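Local structure of intracellular protein transport protein USO1 (Saccharomyces cerevisiae S288c, 6LSU) at residues G246-L251 with D301-N306; H285-P290 with M339-L344; A573-I578 with T694-V699. The protein is required for protein transport from the endoplasmic reticulum to the Golgi complex, acting as a membrane tether whose globular head is represented by this chain. All coordinates share one frame; numbering follows the deposited sequence.

Contact 1: G246-L251 with D301-N306; sequences GLRGSL and DQRIVN
Asn306, on helix 301-317, meets Leu247 and its neighbours at an interface between two armadillo repeats: residues 246-251 belong to ARM 4 and residues 301-306 to ARM 5. The one assigned hydrogen bond across it runs from Asn306 ND2 to Leu247 O at 3.2 Å, with an N-H...O angle of 153°. The acceptor lies close to the Asn306 amide plane, whereas the donor stands above the carbonyl plane of Leu247. On the other branch of the same amide, Asn306 OD1 accepts from Gln302 NE2 at 2.9 Å, so a bond on each branch restrains the amide against a flip. Gln302 CG is anti to the backbone N (chi1 -173°), and there it packs on Ser250 CA at 3.7 Å. Beyond it, Gln302 OE1 lies near Leu251 CD2, the two side chains crossing at about a right angle. Arg303 extends from CG to NE and carries its guanidinium to Arg248, while its NH1 is hydrogen-bonded to Phe298 O. The two guanidinium planes stand 82° apart, and the aliphatic part of Arg248, not its guanidinium, meets that of Arg303: Arg248 CG sits over the centre of one Arg303 guanidinium face, 3.4 Å from Arg303 CZ.

Contact 2: H285-P290 with M339-L344; sequences HLLSEP and MVVLRL
Arg343 N donates to Met339 O at 3.0 Å, and one residue further on Leu344 N donates to Val340 O at 3.1 Å. Both i to i+4 bonds belong to helix 337-346 of the armadillo fold, and the second holds Val340 and Leu344 one turn apart, both pointing toward residues 287-290. Residues 285-290 lie in ARM 5 and residues 339-344 in ARM 6, so the contact joins consecutive repeats. No hydrogen bond crosses between the segments; the evidence for the union is apolar and comes from branch positions. Val340 CG1 is anti to its backbone N (chi1 176°), which aims that methyl at the backbone and CB atoms of Leu287 and Ser288. Val340 CG1 lies 3.8 Å from Leu287 CB and 3.7 Å from Ser288 CB. The two branches of Leu287 divide their partners. Leu287 CD1 approaches Val341 CG1 at 4.2 Å, with the side chains lying side by side and pointing the same way, while Leu287 CD2 meets Leu344 CD1 at 4.1 Å, those two side chains crossing at about a right angle. Both methyls of Leu344 also lie against the carbonyl oxygen of Leu287. Ile307 of helix 301-317 touches Leu287, Pro290 and Leu344 alike, and Leu344 packs in addition on Ala358 of helix 354-366. An alanine in place of Leu344 would probably open a gap between Leu287, Pro290 and Ile307, since both methyl branches that fill it would be gone. The second branch of Leu344 ends on the proline ring, with Leu344 CD2 3.8 Å from Pro290 CG.

Contact 3: A573-I578 with T694-V699; sequences AADIRI and TGLPKV
The entry into helix 577-590 is the motif here, and segment 573-578, which leads into it, lies in ARM 9: Asp575 caps the helix, Arg577 turns its NE back to the capping oxygen, and Leu696 of the irregular segment 694-699 packs on both. Asp575 OD1 accepts a weak capping bond from Arg577 N at 3.4 Å. Asp575 OD1 also forms a salt bridge with Arg577 NE at 2.8 Å, although the hydrogen-bond geometry of that pair is weak. One carboxylate oxygen therefore ties the backbone and the side chain of Arg577 together. The bend of the arginine chain at chi3 (-92°) places NE beside Asp575 OD1. Arg577 NH2 makes a further salt bridge with Asp692, so two acidic groups probably share the charge. Leu696 and Asp575 meet tip to tip, Leu696 CD1 against Asp575 OD2, and Leu696 crosses Arg577 obliquely, with Leu696 CB over one face of the guanidinium, 3.5 Å from Arg577 NH2. Val699 O lies at the guanidinium edge, near its plane, and is 3.6 Å from Arg577 CD. Between Leu696 and Val699 the chain makes an inverse gamma turn centred on Lys698. Helix 514-528 flanks part of the contact: Pro514 touches Asp575, Phe515 touches Arg577 and Pro697, and Phe518 touches Val699. The loop running from helix 660-673 to helix 703-711 lies against the start of helix 577-590.

How the contacts relate
Contacts 1 and 2 are neighbours, their centres 14 Å apart, and they touch: Leu247 N lies 2.7 Å from Glu289 OE2, a probable hydrogen bond, and Leu247 CD2 packs near Leu286 O. Along the chain their segments alternate, 246-251, 285-290, 301-306 and 339-344, with helices 280-287 and 301-317 consecutive. ARM 5 thus supplies one segment to each contact, meeting ARM 4 on one hand and ARM 6 on the other, as expected of a continuous solenoid. Contact 3 follows both in sequence and is remote, its centre 37 Å from that of contact 1 and 35 Å from that of contact 2, sharing no helix with either. All three belong to the globular head.

Contact 1: G246-L251 with D301-N306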
loop_
_atom_site.group_PDB
_atom_site.type_symbol
_atom_site.label_atom_id
_atom_site.label_comp_id
_atom_site.label_asym_id
_atom_site.label_seq_id
_atom_site.Cartn_x
_atom_site.Cartn_y
_atom_site.Cartn_z
ATOM N N GLY A 246 12.040 -17.913 -8.904
ATOM C CA GLY A 246 11.060 -16.822 -9.016
ATOM C C GLY A 246 10.311 -16.609 -7.711
ATOM O O GLY A 246 10.914 -16.705 -6.614
ATOM N N LEU A 247 9.016 -16.351 -7.801
ATOM C CA LEU A 247 8.135 -16.174 -6.620
ATOM C C LEU A 247 8.359 -17.318 -5.628
ATOM O O LEU A 247 8.274 -17.059 -4.379
ATOM C CB LEU A 247 6.683 -16.114 -7.084
ATOM C CG LEU A 247 6.063 -14.717 -7.114
ATOM C CD1 LEU A 247 7.066 -13.621 -7.451
ATOM C CD2 LEU A 247 4.881 -14.675 -8.054
ATOM N N ARG A 248 8.668 -18.523 -6.124
ATOM C CA ARG A 248 8.892 -19.703 -5.243
ATOM C C ARG A 248 10.291 -19.690 -4.617
ATOM O O ARG A 248 10.534 -20.518 -3.754
ATOM C CB ARG A 248 8.586 -20.990 -6.007
ATOM C CG ARG A 248 7.103 -21.121 -6.327
ATOM C CD ARG A 248 6.760 -22.313 -7.183
ATOM N NE ARG A 248 6.682 -21.907 -8.584
ATOM C CZ ARG A 248 5.855 -22.422 -9.488
ATOM N NH1 ARG A 248 5.010 -23.389 -9.166
ATOM N NH2 ARG A 248 5.870 -21.957 -10.725
ATOM N N GLY A 249 11.193 -18.774 -4.980
ATOM C CA GLY A 249 12.369 -18.507 -4.123
ATOM C C GLY A 249 11.913 -18.127 -2.717
ATOM O O GLY A 249 10.701 -17.860 -2.495
ATOM N N SER A 250 12.773 -18.154 -1.733
ATOM C CA SER A 250 12.335 -17.667 -0.417
ATOM C C SER A 250 13.011 -16.309 -0.183
ATOM O O SER A 250 12.686 -15.358 -1.014
ATOM C CB SER A 250 12.496 -18.735 0.636
ATOM O OG SER A 250 13.854 -18.894 0.997
ATOM N N LEU A 251 13.931 -16.199 0.777
ATOM C CA LEU A 251 14.417 -14.879 1.220
ATOM C C LEU A 251 15.270 -14.203 0.132
ATOM O O LEU A 251 15.104 -12.956 -0.042
ATOM C CB LEU A 251 15.190 -15.046 2.519
ATOM C CG LEU A 251 14.364 -14.899 3.772
ATOM C CD1 LEU A 251 15.328 -14.874 4.969
ATOM C CD2 LEU A 251 13.531 -13.643 3.738
ATOM N N ASP A 301 3.326 -17.306 3.179
ATOM C CA ASP A 301 3.591 -15.918 3.605
ATOM C C ASP A 301 4.769 -15.370 2.798
ATOM O O ASP A 301 4.755 -14.239 2.398
ATOM C CB ASP A 301 3.848 -15.893 5.110
ATOM C CG ASP A 301 2.578 -15.947 5.935
ATOM O OD1 ASP A 301 1.613 -15.266 5.550
ATOM O OD2 ASP A 301 2.543 -16.677 6.916
ATOM N N GLN A 302 5.761 -16.191 2.499
ATOM C CA GLN A 302 6.941 -15.707 1.758
ATOM C C GLN A 302 6.536 -15.349 0.316
ATOM O O GLN A 302 6.968 -14.236 -0.212
ATOM C CB GLN A 302 8.059 -16.729 1.824
ATOM C CG GLN A 302 9.356 -16.219 1.230
ATOM C CD GLN A 302 9.770 -14.920 1.881
ATOM O OE1 GLN A 302 10.105 -14.899 3.050
ATOM N NE2 GLN A 302 9.822 -13.822 1.138
ATOM N N ARG A 303 5.758 -16.232 -0.335
ATOM C CA ARG A 303 5.406 -15.977 -1.767
ATOM C C ARG A 303 4.446 -14.794 -1.862
ATOM O O ARG A 303 4.590 -14.001 -2.802
ATOM C CB ARG A 303 4.809 -17.228 -2.373
ATOM C CG ARG A 303 5.778 -18.392 -2.253
ATOM C CD ARG A 303 5.128 -19.676 -2.564
ATOM N NE ARG A 303 6.169 -20.660 -2.584
ATOM C CZ ARG A 303 6.095 -21.803 -3.200
ATOM N NH1 ARG A 303 4.987 -22.135 -3.825
ATOM N NH2 ARG A 303 7.143 -22.586 -3.181
ATOM N N ILE A 304 3.586 -14.625 -0.859
ATOM C CA ILE A 304 2.674 -13.445 -0.740
ATOM C C ILE A 304 3.494 -12.157 -0.697
ATOM O O ILE A 304 3.178 -11.205 -1.468
ATOM C CB ILE A 304 1.750 -13.551 0.489
ATOM C CG1 ILE A 304 0.681 -14.628 0.206
ATOM C CG2 ILE A 304 1.124 -12.188 0.851
ATOM C CD1 ILE A 304 -0.157 -15.039 1.424
ATOM N N VAL A 305 4.503 -12.128 0.188
ATOM C CA VAL A 305 5.407 -10.957 0.350
ATOM C C VAL A 305 6.196 -10.750 -0.942
ATOM O O VAL A 305 6.357 -9.612 -1.306
ATOM C CB VAL A 305 6.355 -11.137 1.544
ATOM C CG1 VAL A 305 7.317 -9.932 1.702
ATOM C CG2 VAL A 305 5.603 -11.366 2.841
ATOM N N ASN A 306 6.661 -11.811 -1.616
ATOM C CA ASN A 306 7.487 -11.653 -2.838
ATOM C C ASN A 306 6.564 -10.960 -3.854
ATOM O O ASN A 306 6.905 -9.909 -4.410
ATOM C CB ASN A 306 8.104 -12.964 -3.335
ATOM C CG ASN A 306 9.234 -13.493 -2.462
ATOM O OD1 ASN A 306 9.722 -12.822 -1.558
ATOM N ND2 ASN A 306 9.657 -14.718 -2.758
#

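Contact 2: H285-P290 with M339-L344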
loop_
_atom_site.group_PDB
_atom_site.type_symbol
_atom_site.label_atom_id
_atom_site.label_comp_id
_atom_site.label_asym_id
_atom_site.label_seq_id
_atom_site.Cartn_x
_atom_site.Cartn_y
_atom_site.Cartn_z
ATOM N N HIS A 285 6.863 -11.608 -16.248
ATOM C CA HIS A 285 7.008 -13.089 -16.289
ATOM C C HIS A 285 6.893 -13.641 -14.845
ATOM O O HIS A 285 6.273 -14.748 -14.636
ATOM C CB HIS A 285 8.323 -13.470 -16.971
ATOM C CG HIS A 285 8.604 -14.915 -16.778
ATOM N ND1 HIS A 285 7.919 -15.873 -17.512
ATOM C CD2 HIS A 285 9.424 -15.573 -15.914
ATOM C CE1 HIS A 285 8.315 -17.070 -17.117
ATOM N NE2 HIS A 285 9.247 -16.919 -16.147
ATOM N N LEU A 286 7.536 -12.917 -13.906
ATOM C CA LEU A 286 7.563 -13.219 -12.447
ATOM C C LEU A 286 6.171 -13.018 -11.815
ATOM O O LEU A 286 5.756 -13.895 -11.099
ATOM C CB LEU A 286 8.580 -12.274 -11.798
ATOM C CG LEU A 286 8.686 -12.364 -10.281
ATOM C CD1 LEU A 286 9.270 -13.723 -9.917
ATOM C CD2 LEU A 286 9.520 -11.236 -9.717
ATOM N N LEU A 287 5.481 -11.909 -12.128
ATOM C CA LEU A 287 4.110 -11.638 -11.678
ATOM C C LEU A 287 3.158 -12.707 -12.233
ATOM O O LEU A 287 2.163 -13.052 -11.584
ATOM C CB LEU A 287 3.700 -10.243 -12.133
ATOM C CG LEU A 287 4.297 -9.086 -11.337
ATOM C CD1 LEU A 287 3.888 -7.738 -11.933
ATOM C CD2 LEU A 287 3.817 -9.184 -9.903
ATOM N N SER A 288 3.463 -13.276 -13.376
ATOM C CA SER A 288 2.500 -14.162 -14.075
ATOM C C SER A 288 2.676 -15.600 -13.573
ATOM O O SER A 288 1.772 -16.418 -13.803
ATOM C CB SER A 288 2.611 -14.069 -15.580
ATOM O OG SER A 288 3.497 -15.061 -16.074
ATOM N N GLU A 289 3.696 -15.866 -12.764
ATOM C CA GLU A 289 3.939 -17.214 -12.221
ATOM C C GLU A 289 2.714 -17.869 -11.584
ATOM O O GLU A 289 2.446 -19.044 -11.812
ATOM C CB GLU A 289 5.098 -17.183 -11.247
ATOM C CG GLU A 289 6.349 -17.745 -11.873
ATOM C CD GLU A 289 7.619 -17.272 -11.190
ATOM O OE1 GLU A 289 8.597 -16.827 -11.941
ATOM O OE2 GLU A 289 7.625 -17.369 -9.931
ATOM N N PRO A 290 1.939 -17.212 -10.710
ATOM C CA PRO A 290 0.841 -17.912 -10.041
ATOM C C PRO A 290 -0.291 -18.405 -10.967
ATOM O O PRO A 290 -1.065 -19.168 -10.501
ATOM C CB PRO A 290 0.261 -16.854 -9.113
ATOM C CG PRO A 290 1.338 -15.825 -9.003
ATOM C CD PRO A 290 2.014 -15.802 -10.343
ATOM N N MET A 339 -2.429 -6.442 -17.857
ATOM C CA MET A 339 -3.247 -7.646 -18.039
ATOM C C MET A 339 -2.797 -8.634 -16.973
ATOM O O MET A 339 -3.608 -9.355 -16.426
ATOM C CB MET A 339 -3.047 -8.237 -19.442
ATOM C CG MET A 339 -4.017 -9.345 -19.724
ATOM S SD MET A 339 -5.680 -8.630 -19.822
ATOM C CE MET A 339 -6.591 -9.964 -19.026
ATOM N N VAL A 340 -1.513 -8.728 -16.725
ATOM C CA VAL A 340 -1.024 -9.712 -15.708
ATOM C C VAL A 340 -1.505 -9.293 -14.302
ATOM O O VAL A 340 -1.939 -10.202 -13.549
ATOM C CB VAL A 340 0.495 -9.894 -15.773
ATOM C CG1 VAL A 340 0.961 -10.836 -14.666
ATOM C CG2 VAL A 340 0.884 -10.460 -17.129
ATOM N N VAL A 341 -1.408 -8.012 -13.923
ATOM C CA VAL A 341 -1.831 -7.684 -12.530
ATOM C C VAL A 341 -3.364 -7.855 -12.385
ATOM O O VAL A 341 -3.790 -8.251 -11.341
ATOM C CB VAL A 341 -1.248 -6.362 -11.976
ATOM C CG1 VAL A 341 0.118 -6.020 -12.524
ATOM C CG2 VAL A 341 -2.183 -5.222 -12.053
ATOM N N LEU A 342 -4.161 -7.609 -13.423
ATOM C CA LEU A 342 -5.638 -7.780 -13.385
ATOM C C LEU A 342 -5.971 -9.246 -13.325
ATOM O O LEU A 342 -6.966 -9.542 -12.680
ATOM C CB LEU A 342 -6.308 -7.184 -14.623
ATOM C CG LEU A 342 -6.331 -5.663 -14.711
ATOM C CD1 LEU A 342 -6.951 -5.231 -16.043
ATOM C CD2 LEU A 342 -7.087 -5.083 -13.542
ATOM N N ARG A 343 -5.166 -10.131 -13.922
ATOM C CA ARG A 343 -5.316 -11.594 -13.686
ATOM C C ARG A 343 -5.095 -11.893 -12.207
ATOM O O ARG A 343 -5.859 -12.697 -11.691
ATOM C CB ARG A 343 -4.380 -12.425 -14.561
ATOM C CG ARG A 343 -4.938 -12.628 -15.956
ATOM C CD ARG A 343 -4.048 -13.560 -16.779
ATOM N NE ARG A 343 -4.115 -13.148 -18.177
ATOM C CZ ARG A 343 -3.102 -12.676 -18.900
ATOM N NH1 ARG A 343 -1.876 -12.612 -18.405
ATOM N NH2 ARG A 343 -3.324 -12.279 -20.139
ATOM N N LEU A 344 -4.076 -11.310 -11.570
ATOM C CA LEU A 344 -3.791 -11.543 -10.134
ATOM C C LEU A 344 -4.975 -11.017 -9.295
ATOM O O LEU A 344 -5.280 -11.636 -8.255
ATOM C CB LEU A 344 -2.477 -10.861 -9.746
ATOM C CG LEU A 344 -1.203 -11.499 -10.313
ATOM C CD1 LEU A 344 -0.001 -10.663 -9.953
ATOM C CD2 LEU A 344 -0.973 -12.911 -9.807
#

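Contact 3: A573-I578 with T694-V699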
loop_
_atom_site.group_PDB
_atom_site.type_symbol
_atom_site.label_atom_id
_atom_site.label_comp_id
_atom_site.label_asym_id
_atom_site.label_seq_id
_atom_site.Cartn_x
_atom_site.Cartn_y
_atom_site.Cartn_z
ATOM N N ALA A 573 -34.063 1.450 10.015
ATOM C CA ALA A 573 -33.208 0.310 9.570
ATOM C C ALA A 573 -32.184 -0.094 10.645
ATOM O O ALA A 573 -31.645 0.804 11.374
ATOM C CB ALA A 573 -32.513 0.640 8.272
ATOM N N ALA A 574 -31.912 -1.403 10.716
ATOM C CA ALA A 574 -31.019 -2.041 11.713
ATOM C C ALA A 574 -29.655 -1.351 11.665
ATOM O O ALA A 574 -29.151 -0.938 12.725
ATOM C CB ALA A 574 -30.899 -3.516 11.414
ATOM N N ASP A 575 -29.108 -1.210 10.454
ATOM C CA ASP A 575 -27.798 -0.574 10.182
ATOM C C ASP A 575 -27.988 0.920 9.906
ATOM O O ASP A 575 -28.776 1.260 9.001
ATOM C CB ASP A 575 -27.126 -1.265 9.000
ATOM C CG ASP A 575 -25.645 -1.406 9.228
ATOM O OD1 ASP A 575 -25.019 -0.361 9.527
ATOM O OD2 ASP A 575 -25.173 -2.553 9.209
ATOM N N ILE A 576 -27.259 1.785 10.618
ATOM C CA ILE A 576 -27.489 3.250 10.523
ATOM C C ILE A 576 -26.743 3.748 9.285
ATOM O O ILE A 576 -26.991 4.928 8.815
ATOM C CB ILE A 576 -27.110 3.974 11.830
ATOM C CG1 ILE A 576 -25.713 4.583 11.795
ATOM C CG2 ILE A 576 -27.285 3.055 13.026
ATOM C CD1 ILE A 576 -25.376 5.397 13.024
ATOM N N ARG A 577 -25.905 2.868 8.741
ATOM C CA ARG A 577 -25.145 3.106 7.493
ATOM C C ARG A 577 -26.150 3.433 6.383
ATOM O O ARG A 577 -26.053 4.533 5.795
ATOM C CB ARG A 577 -24.271 1.880 7.215
ATOM C CG ARG A 577 -22.885 1.976 7.828
ATOM C CD ARG A 577 -22.098 0.702 7.644
ATOM N NE ARG A 577 -22.323 -0.129 8.805
ATOM C CZ ARG A 577 -21.544 -0.165 9.870
ATOM N NH1 ARG A 577 -20.447 0.579 9.937
ATOM N NH2 ARG A 577 -21.869 -0.971 10.862
ATOM N N ILE A 578 -27.159 2.573 6.217
ATOM C CA ILE A 578 -28.206 2.670 5.160
ATOM C C ILE A 578 -28.809 4.065 5.097
ATOM O O ILE A 578 -28.775 4.690 4.033
ATOM C CB ILE A 578 -29.246 1.564 5.376
ATOM C CG1 ILE A 578 -28.551 0.214 5.447
ATOM C CG2 ILE A 578 -30.324 1.616 4.314
ATOM C CD1 ILE A 578 -29.473 -0.987 5.277
ATOM N N THR A 694 -20.467 -6.772 15.481
ATOM C CA THR A 694 -21.037 -7.419 14.260
ATOM C C THR A 694 -19.911 -7.897 13.336
ATOM O O THR A 694 -20.103 -8.959 12.717
ATOM C CB THR A 694 -21.962 -6.486 13.462
ATOM O OG1 THR A 694 -21.711 -5.139 13.859
ATOM C CG2 THR A 694 -23.433 -6.790 13.645
ATOM N N GLY A 695 -18.805 -7.137 13.254
ATOM C CA GLY A 695 -17.635 -7.388 12.380
ATOM C C GLY A 695 -17.589 -6.466 11.159
ATOM O O GLY A 695 -16.934 -6.838 10.166
ATOM N N LEU A 696 -18.264 -5.309 11.233
ATOM C CA LEU A 696 -18.430 -4.321 10.135
ATOM C C LEU A 696 -17.391 -3.221 10.317
ATOM O O LEU A 696 -17.121 -2.749 11.413
ATOM C CB LEU A 696 -19.849 -3.728 10.130
ATOM C CG LEU A 696 -20.963 -4.624 9.584
ATOM C CD1 LEU A 696 -22.270 -3.857 9.456
ATOM C CD2 LEU A 696 -20.589 -5.236 8.247
ATOM N N PRO A 697 -16.754 -2.769 9.231
ATOM C CA PRO A 697 -15.861 -1.622 9.327
ATOM C C PRO A 697 -16.588 -0.404 9.909
ATOM O O PRO A 697 -17.736 -0.253 9.644
ATOM C CB PRO A 697 -15.471 -1.380 7.873
ATOM C CG PRO A 697 -15.602 -2.751 7.252
ATOM C CD PRO A 697 -16.838 -3.339 7.887
ATOM N N LYS A 698 -15.863 0.443 10.644
ATOM C CA LYS A 698 -16.403 1.687 11.248
ATOM C C LYS A 698 -16.271 2.804 10.218
ATOM O O LYS A 698 -15.501 3.812 10.466
ATOM C CB LYS A 698 -15.705 1.997 12.571
ATOM C CG LYS A 698 -15.955 0.969 13.661
ATOM C CD LYS A 698 -15.357 1.366 14.982
ATOM C CE LYS A 698 -15.520 0.292 16.034
ATOM N NZ LYS A 698 -15.432 0.851 17.405
ATOM N N VAL A 699 -17.007 2.622 9.116
ATOM C CA VAL A 699 -16.999 3.538 7.942
ATOM C C VAL A 699 -18.456 3.924 7.732
ATOM O O VAL A 699 -19.279 2.995 7.451
ATOM C CB VAL A 699 -16.366 2.876 6.693
ATOM C CG1 VAL A 699 -16.532 3.708 5.433
ATOM C CG2 VAL A 699 -14.893 2.582 6.923
#